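Local coordinates for protein neutral proteinase inhibitor ScNPI (Streptomyces caespitosus, PDB 4HWX) that inhibits serine endopeptidases as a secreted homodimeric member of the SSI family and, within a single domain, targets a second peptidase class as well, at residues A[73-79]-A[93-99]; A[7-13]-A[24-30]. All blocks are in the same frame, centred on the assembly; numbering follows the deposited sequence.

Interaction 1: A[73-79]-A[93-99]; sequences YFDPVTV and KHTFSNT. With ACT (acetate ion), chain E.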
loop_
_atom_site.group_PDB
_atom_site.type_symbol
_atom_site.label_atom_id
_atom_site.label_comp_id
_atom_site.label_asym_id
_atom_site.label_seq_id
_atom_site.Cartn_x
_atom_site.Cartn_y
_atom_site.Cartn_z
ATOM N N TYR A 73 13.670 27.088 -4.110
ATOM C CA TYR A 73 14.763 26.114 -4.020
ATOM C C TYR A 73 14.248 24.721 -4.363
ATOM O O TYR A 73 13.060 24.406 -4.138
ATOM C CB TYR A 73 15.433 26.140 -2.626
ATOM C CG TYR A 73 14.489 25.842 -1.483
ATOM C CD1 TYR A 73 14.069 24.539 -1.222
ATOM C CD2 TYR A 73 14.108 26.841 -0.589
ATOM C CE1 TYR A 73 13.172 24.262 -0.196
ATOM C CE2 TYR A 73 13.251 26.567 0.477
ATOM C CZ TYR A 73 12.777 25.273 0.660
ATOM O OH TYR A 73 11.956 24.956 1.706
ATOM N N PHE A 74 15.095 23.925 -5.011
ATOM C CA PHE A 74 14.742 22.566 -5.402
ATOM C C PHE A 74 15.186 21.626 -4.294
ATOM O O PHE A 74 16.383 21.485 -4.034
ATOM C CB PHE A 74 15.375 22.182 -6.757
ATOM C CG PHE A 74 15.078 20.774 -7.224
ATOM C CD1 PHE A 74 13.791 20.403 -7.599
ATOM C CD2 PHE A 74 16.094 19.824 -7.314
ATOM C CE1 PHE A 74 13.523 19.101 -8.043
ATOM C CE2 PHE A 74 15.826 18.528 -7.778
ATOM C CZ PHE A 74 14.547 18.180 -8.151
ATOM N N ASP A 75 14.211 21.026 -3.608
ATOM C CA ASP A 75 14.469 20.092 -2.518
ATOM C C ASP A 75 13.281 19.153 -2.588
ATOM O O ASP A 75 12.300 19.344 -1.873
ATOM C CB ASP A 75 14.626 20.860 -1.185
ATOM C CG ASP A 75 15.190 20.042 -0.053
ATOM O OD1 ASP A 75 15.355 18.798 -0.232
ATOM O OD2 ASP A 75 15.519 20.641 0.997
ATOM N N PRO A 76 13.315 18.235 -3.584
ATOM C CA PRO A 76 12.122 17.444 -3.921
ATOM C C PRO A 76 11.565 16.568 -2.814
ATOM O O PRO A 76 12.288 16.035 -1.957
ATOM C CB PRO A 76 12.577 16.601 -5.122
ATOM C CG PRO A 76 14.083 16.573 -5.026
ATOM C CD PRO A 76 14.407 17.961 -4.543
ATOM N N VAL A 77 10.237 16.457 -2.850
ATOM C CA VAL A 77 9.411 15.681 -1.939
ATOM C C VAL A 77 8.392 14.935 -2.810
ATOM O O VAL A 77 7.748 15.541 -3.676
ATOM C CB VAL A 77 8.773 16.546 -0.795
ATOM C CG1 VAL A 77 7.915 17.694 -1.338
ATOM C CG2 VAL A 77 7.951 15.687 0.167
ATOM N N THR A 78 8.274 13.616 -2.599
ATOM C CA THR A 78 7.407 12.766 -3.418
ATOM C C THR A 78 6.311 12.129 -2.583
ATOM O O THR A 78 6.565 11.613 -1.500
ATOM C CB THR A 78 8.292 11.715 -4.127
ATOM O OG1 THR A 78 9.213 12.425 -4.971
ATOM C CG2 THR A 78 7.479 10.674 -4.964
ATOM N N VAL A 79 5.081 12.189 -3.093
ATOM C CA VAL A 79 3.925 11.548 -2.474
ATOM C C VAL A 79 3.665 10.259 -3.246
ATOM O O VAL A 79 3.887 10.214 -4.459
ATOM C CB VAL A 79 2.659 12.435 -2.375
ATOM C CG1 VAL A 79 2.860 13.581 -1.398
ATOM C CG2 VAL A 79 2.189 12.956 -3.739
ATOM N N LYS A 93 2.297 8.142 -7.966
ATOM C CA LYS A 93 3.257 9.015 -7.301
ATOM C C LYS A 93 3.279 10.389 -7.977
ATOM O O LYS A 93 2.844 10.534 -9.122
ATOM C CB LYS A 93 4.669 8.402 -7.239
ATOM C CG LYS A 93 5.361 8.244 -8.594
ATOM C CD LYS A 93 6.757 7.648 -8.429
ATOM C CE LYS A 93 7.408 7.341 -9.759
ATOM N NZ LYS A 93 8.706 6.629 -9.595
ATOM N N HIS A 94 3.781 11.388 -7.254
ATOM C CA HIS A 94 3.968 12.753 -7.761
ATOM C C HIS A 94 5.070 13.399 -6.977
ATOM O O HIS A 94 5.045 13.336 -5.751
ATOM C CB HIS A 94 2.685 13.607 -7.697
ATOM C CG HIS A 94 2.809 14.887 -8.469
ATOM N ND1 HIS A 94 2.416 14.971 -9.801
ATOM C CD2 HIS A 94 3.331 16.083 -8.092
ATOM C CE1 HIS A 94 2.673 16.219 -10.173
ATOM N NE2 HIS A 94 3.226 16.925 -9.184
ATOM N N THR A 95 6.038 14.003 -7.683
ATOM C CA THR A 95 7.189 14.710 -7.093
ATOM C C THR A 95 6.961 16.223 -7.173
ATOM O O THR A 95 6.647 16.746 -8.240
ATOM C CB THR A 95 8.501 14.313 -7.796
ATOM O OG1 THR A 95 8.664 12.902 -7.698
ATOM C CG2 THR A 95 9.737 15.000 -7.186
ATOM N N PHE A 96 7.091 16.903 -6.034
ATOM C CA PHE A 96 6.978 18.354 -5.934
ATOM C C PHE A 96 8.383 18.970 -5.751
ATOM O O PHE A 96 9.251 18.324 -5.166
ATOM C CB PHE A 96 6.053 18.746 -4.771
ATOM C CG PHE A 96 4.631 18.248 -4.901
ATOM C CD1 PHE A 96 3.693 18.955 -5.655
ATOM C CD2 PHE A 96 4.219 17.088 -4.246
ATOM C CE1 PHE A 96 2.374 18.498 -5.769
ATOM C CE2 PHE A 96 2.887 16.646 -4.337
ATOM C CZ PHE A 96 1.976 17.352 -5.098
ATOM N N SER A 97 8.583 20.234 -6.215
ATOM C CA SER A 97 9.848 21.003 -6.136
ATOM C C SER A 97 10.380 21.077 -4.699
ATOM O O SER A 97 11.582 20.964 -4.484
ATOM C CB SER A 97 9.620 22.431 -6.650
ATOM O OG SER A 97 9.124 22.436 -7.975
ATOM N N ASN A 98 9.472 21.305 -3.730
ATOM C CA ASN A 98 9.756 21.400 -2.296
ATOM C C ASN A 98 8.445 21.239 -1.508
ATOM O O ASN A 98 7.384 21.077 -2.116
ATOM C CB ASN A 98 10.483 22.725 -1.948
ATOM C CG ASN A 98 9.728 23.958 -2.353
ATOM O OD1 ASN A 98 8.547 24.105 -2.057
ATOM N ND2 ASN A 98 10.386 24.894 -3.027
ATOM N N THR A 99 8.522 21.258 -0.170
ATOM C CA THR A 99 7.342 21.059 0.683
ATOM C C THR A 99 6.315 22.159 0.544
ATOM O O THR A 99 5.115 21.862 0.632
ATOM C CB THR A 99 7.733 20.899 2.149
ATOM O OG1 THR A 99 8.379 22.097 2.590
ATOM C CG2 THR A 99 8.607 19.665 2.377
HETATM C C ACT E . 3.409 20.397 -9.904
HETATM O O ACT E . 3.901 21.274 -10.648
HETATM O OXT ACT E . 4.138 19.718 -9.190
HETATM C CH3 ACT E . 1.918 20.170 -9.902
HETATM O O HOH W 1 9.411 24.528 1.340
HETATM O O HOH W 2 11.054 22.346 3.796
#

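Interaction 2: A[7-13]-A[24-30]; sequences SAMVFTV and VLRATTL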
loop_
_atom_site.group_PDB
_atom_site.type_symbol
_atom_site.label_atom_id
_atom_site.label_comp_id
_atom_site.label_asym_id
_atom_site.label_seq_id
_atom_site.Cartn_x
_atom_site.Cartn_y
_atom_site.Cartn_z
ATOM N N SER A 7 -11.194 -1.550 -1.018
ATOM C CA SER A 7 -10.497 -0.267 -0.977
ATOM C C SER A 7 -9.586 -0.258 0.228
ATOM O O SER A 7 -10.044 -0.112 1.367
ATOM C CB SER A 7 -11.488 0.895 -0.950
ATOM O OG SER A 7 -12.204 0.977 -2.170
ATOM N N ALA A 8 -8.291 -0.472 -0.032
ATOM C CA ALA A 8 -7.221 -0.536 0.959
ATOM C C ALA A 8 -5.973 0.105 0.369
ATOM O O ALA A 8 -5.491 -0.304 -0.685
ATOM C CB ALA A 8 -6.962 -1.989 1.362
ATOM N N MET A 9 -5.477 1.143 1.031
ATOM C CA MET A 9 -4.373 1.938 0.519
ATOM C C MET A 9 -3.327 2.253 1.555
ATOM O O MET A 9 -3.610 2.306 2.753
ATOM C CB MET A 9 -4.932 3.303 0.007
ATOM C CG MET A 9 -5.952 3.203 -1.157
ATOM S SD MET A 9 -5.176 2.670 -2.701
ATOM C CE MET A 9 -4.126 4.085 -3.029
ATOM N N VAL A 10 -2.144 2.592 1.069
ATOM C CA VAL A 10 -1.053 3.119 1.879
ATOM C C VAL A 10 -0.567 4.390 1.166
ATOM O O VAL A 10 -0.376 4.387 -0.058
ATOM C CB VAL A 10 0.091 2.110 2.189
ATOM C CG1 VAL A 10 0.677 1.528 0.910
ATOM C CG2 VAL A 10 1.203 2.779 3.014
ATOM N N PHE A 11 -0.424 5.475 1.926
ATOM C CA PHE A 11 0.088 6.751 1.434
ATOM C C PHE A 11 1.404 7.071 2.106
ATOM O O PHE A 11 1.522 6.884 3.309
ATOM C CB PHE A 11 -0.918 7.887 1.690
ATOM C CG PHE A 11 -2.280 7.579 1.117
ATOM C CD1 PHE A 11 -2.516 7.685 -0.249
ATOM C CD2 PHE A 11 -3.313 7.136 1.938
ATOM C CE1 PHE A 11 -3.758 7.348 -0.786
ATOM C CE2 PHE A 11 -4.563 6.809 1.403
ATOM C CZ PHE A 11 -4.782 6.945 0.048
ATOM N N THR A 12 2.404 7.517 1.349
ATOM C CA THR A 12 3.688 7.879 1.955
ATOM C C THR A 12 4.160 9.235 1.413
ATOM O O THR A 12 3.721 9.702 0.350
ATOM C CB THR A 12 4.800 6.806 1.789
ATOM O OG1 THR A 12 5.525 6.990 0.574
ATOM C CG2 THR A 12 4.315 5.353 1.969
ATOM N N VAL A 13 5.062 9.855 2.166
ATOM C CA VAL A 13 5.729 11.098 1.787
ATOM C C VAL A 13 7.224 10.805 1.907
ATOM O O VAL A 13 7.701 10.408 2.978
ATOM C CB VAL A 13 5.262 12.316 2.619
ATOM C CG1 VAL A 13 6.020 13.570 2.217
ATOM C CG2 VAL A 13 3.762 12.536 2.502
ATOM N N VAL A 24 11.791 7.639 3.751
ATOM C CA VAL A 24 10.340 7.779 3.852
ATOM C C VAL A 24 10.110 8.585 5.120
ATOM O O VAL A 24 10.463 8.122 6.196
ATOM C CB VAL A 24 9.613 6.404 3.850
ATOM C CG1 VAL A 24 8.099 6.571 4.005
ATOM C CG2 VAL A 24 9.945 5.604 2.587
ATOM N N LEU A 25 9.568 9.800 4.990
ATOM C CA LEU A 25 9.335 10.695 6.128
ATOM C C LEU A 25 8.148 10.229 6.977
ATOM O O LEU A 25 8.236 10.229 8.205
ATOM C CB LEU A 25 9.102 12.155 5.631
ATOM C CG LEU A 25 10.259 12.819 4.829
ATOM C CD1 LEU A 25 9.817 14.176 4.241
ATOM C CD2 LEU A 25 11.508 13.012 5.698
ATOM N N ARG A 26 7.027 9.871 6.331
ATOM C CA ARG A 26 5.826 9.496 7.063
ATOM C C ARG A 26 4.900 8.698 6.167
ATOM O O ARG A 26 5.019 8.754 4.943
ATOM C CB ARG A 26 5.108 10.756 7.647
ATOM C CG ARG A 26 4.667 11.792 6.619
ATOM C CD ARG A 26 4.248 13.089 7.299
ATOM N NE ARG A 26 3.805 14.074 6.315
ATOM C CZ ARG A 26 4.616 14.895 5.661
ATOM N NH1 ARG A 26 5.924 14.877 5.899
ATOM N NH2 ARG A 26 4.131 15.739 4.765
ATOM N N ALA A 27 3.995 7.953 6.778
ATOM C CA ALA A 27 3.053 7.119 6.047
ATOM C C ALA A 27 1.785 6.868 6.828
ATOM O O ALA A 27 1.818 6.872 8.064
ATOM C CB ALA A 27 3.701 5.776 5.715
ATOM N N THR A 28 0.668 6.591 6.099
ATOM C CA THR A 28 -0.602 6.187 6.708
ATOM C C THR A 28 -1.261 5.044 5.941
ATOM O O THR A 28 -1.036 4.883 4.737
ATOM C CB THR A 28 -1.619 7.339 6.817
ATOM O OG1 THR A 28 -1.852 7.891 5.525
ATOM C CG2 THR A 28 -1.214 8.412 7.822
ATOM N N THR A 29 -2.092 4.270 6.644
ATOM C CA THR A 29 -2.927 3.227 6.046
ATOM C C THR A 29 -4.354 3.764 5.975
ATOM O O THR A 29 -4.736 4.629 6.777
ATOM C CB THR A 29 -2.909 1.920 6.836
ATOM O OG1 THR A 29 -3.453 2.182 8.137
ATOM C CG2 THR A 29 -1.515 1.251 6.888
ATOM N N LEU A 30 -5.140 3.226 5.058
ATOM C CA LEU A 30 -6.539 3.608 4.884
ATOM C C LEU A 30 -7.343 2.470 4.277
ATOM O O LEU A 30 -6.942 1.853 3.285
ATOM C CB LEU A 30 -6.668 4.862 4.009
ATOM C CG LEU A 30 -8.098 5.415 3.857
ATOM C CD1 LEU A 30 -8.591 6.026 5.150
ATOM C CD2 LEU A 30 -8.177 6.440 2.740
#

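Interaction 1: A[73-79]-A[93-99]
Where two antiparallel strands meet a loop on one side and a helix start on the other, backbone pairing can run on past the last strand residue, and 73-79 with 93-99 illustrates the principle. Within the sheet, Val77 and Phe96 bond reciprocally (Val77 N to Phe96 O 3.1 Å, Phe96 N to Val77 O 2.8 Å), as do Val79 and His94 (Val79 N to His94 O 2.9 Å, His94 N to Val79 O 3.0 Å). The ladder then extends into the loop, where Asp75 N donates to Ser97 O at 2.8 Å. Asn98 finishes it: its ND2 reaches Tyr73 O at 2.9 Å and also Pro71 O, while its OD1 accepts from Val101 N as the N-cap of helix 99-105. A water bridges Tyr73 OH (2.6 Å) and Thr99 OG1 (2.9 Å). On one face, Thr78 OG1 and Thr95 OG1 are hydrogen-bonded at 2.8 Å, and Thr78 OG1 also bonds to Gly16 O. On the opposite face, Val79 CG2 packs against the ring edge of Phe96 at CE2 (3.8 Å), close to Met102 of the helix. His94 NE2 donates to OXT of an acetate ion, probably from the crystallisation liquor, at 2.9 Å. The whole is an antiparallel strand pair whose second strand runs through Ser97 and Asn98 into an N-capped helix, within the central sheet of the Streptomyces subtilisin inhibitor fold.

Interaction 2: A[7-13]-A[24-30]
Strands 8-13 and 24-30 run antiparallel at 166°, their axes approaching to 4.7 Å. Three hydrogen-bonded pairs set the register: Met9 with Leu30 (Met9 N to Leu30 O 2.8 Å, Leu30 N to Met9 O 2.9 Å), Phe11 with Thr28 (Phe11 N to Thr28 O and Thr28 N to Phe11 O, both 2.9 Å), and Val13 with Arg26 (Val13 N to Arg26 O 3.0 Å). At the last pair the regular pattern breaks. Val13 O takes a bond from Leu25 N at 2.8 Å and only a weak one from Arg26 N at 3.5 Å, so that two residues face one: a classic beta bulge, with Leu25 at helix-like backbone angles (-74/-46). This is the hairpin of strands 8-15 and 23-32 in the antiparallel sheet of the subtilisin inhibitor fold. Its two faces meet different partners. Met9, Phe11, Val13, Arg26, Thr28 and Leu30 share one of them; there Leu30 CD2 touches the edge of the Phe11 ring at CE2 (3.9 Å), and both residues pack on Leu50 of helix 43-52. Val13 CG1 lies over the guanidinium face of Arg26, 3.8 Å from NH2, while Arg26 NE bonds to Phe114 O. On the other face Thr12 CG2 meets Ala27 CB at 3.8 Å, and Val10, Ala27 and Thr29 pack against Asp82, Val84 and Leu30 of the second subunit, respectively.

Overall arrangement
Interactions 1 and 2 show how one sheet can be assembled from strand pairs formed in different parts of the chain. Their centres lie about 17 Å apart, yet they join directly, because strands 8-15 and 77-82 are neighbours. At the seam Val77 CG2 meets Val13 CG1 at 3.5 Å and Val79 CG1 meets Val13 CG2 at 4.1 Å, an apolar cluster that Met102 of helix 99-105 joins, touching side chains of both contacts. The subunit interface involves interaction 2, whereas no other chain of the assembly touches 73-79 or 93-99. His4, a zinc-binding residue of this protein although no zinc is bound to this chain here, lies about 8 Å from the Ser7 side chain of interaction 2; interaction 1 lies away from it.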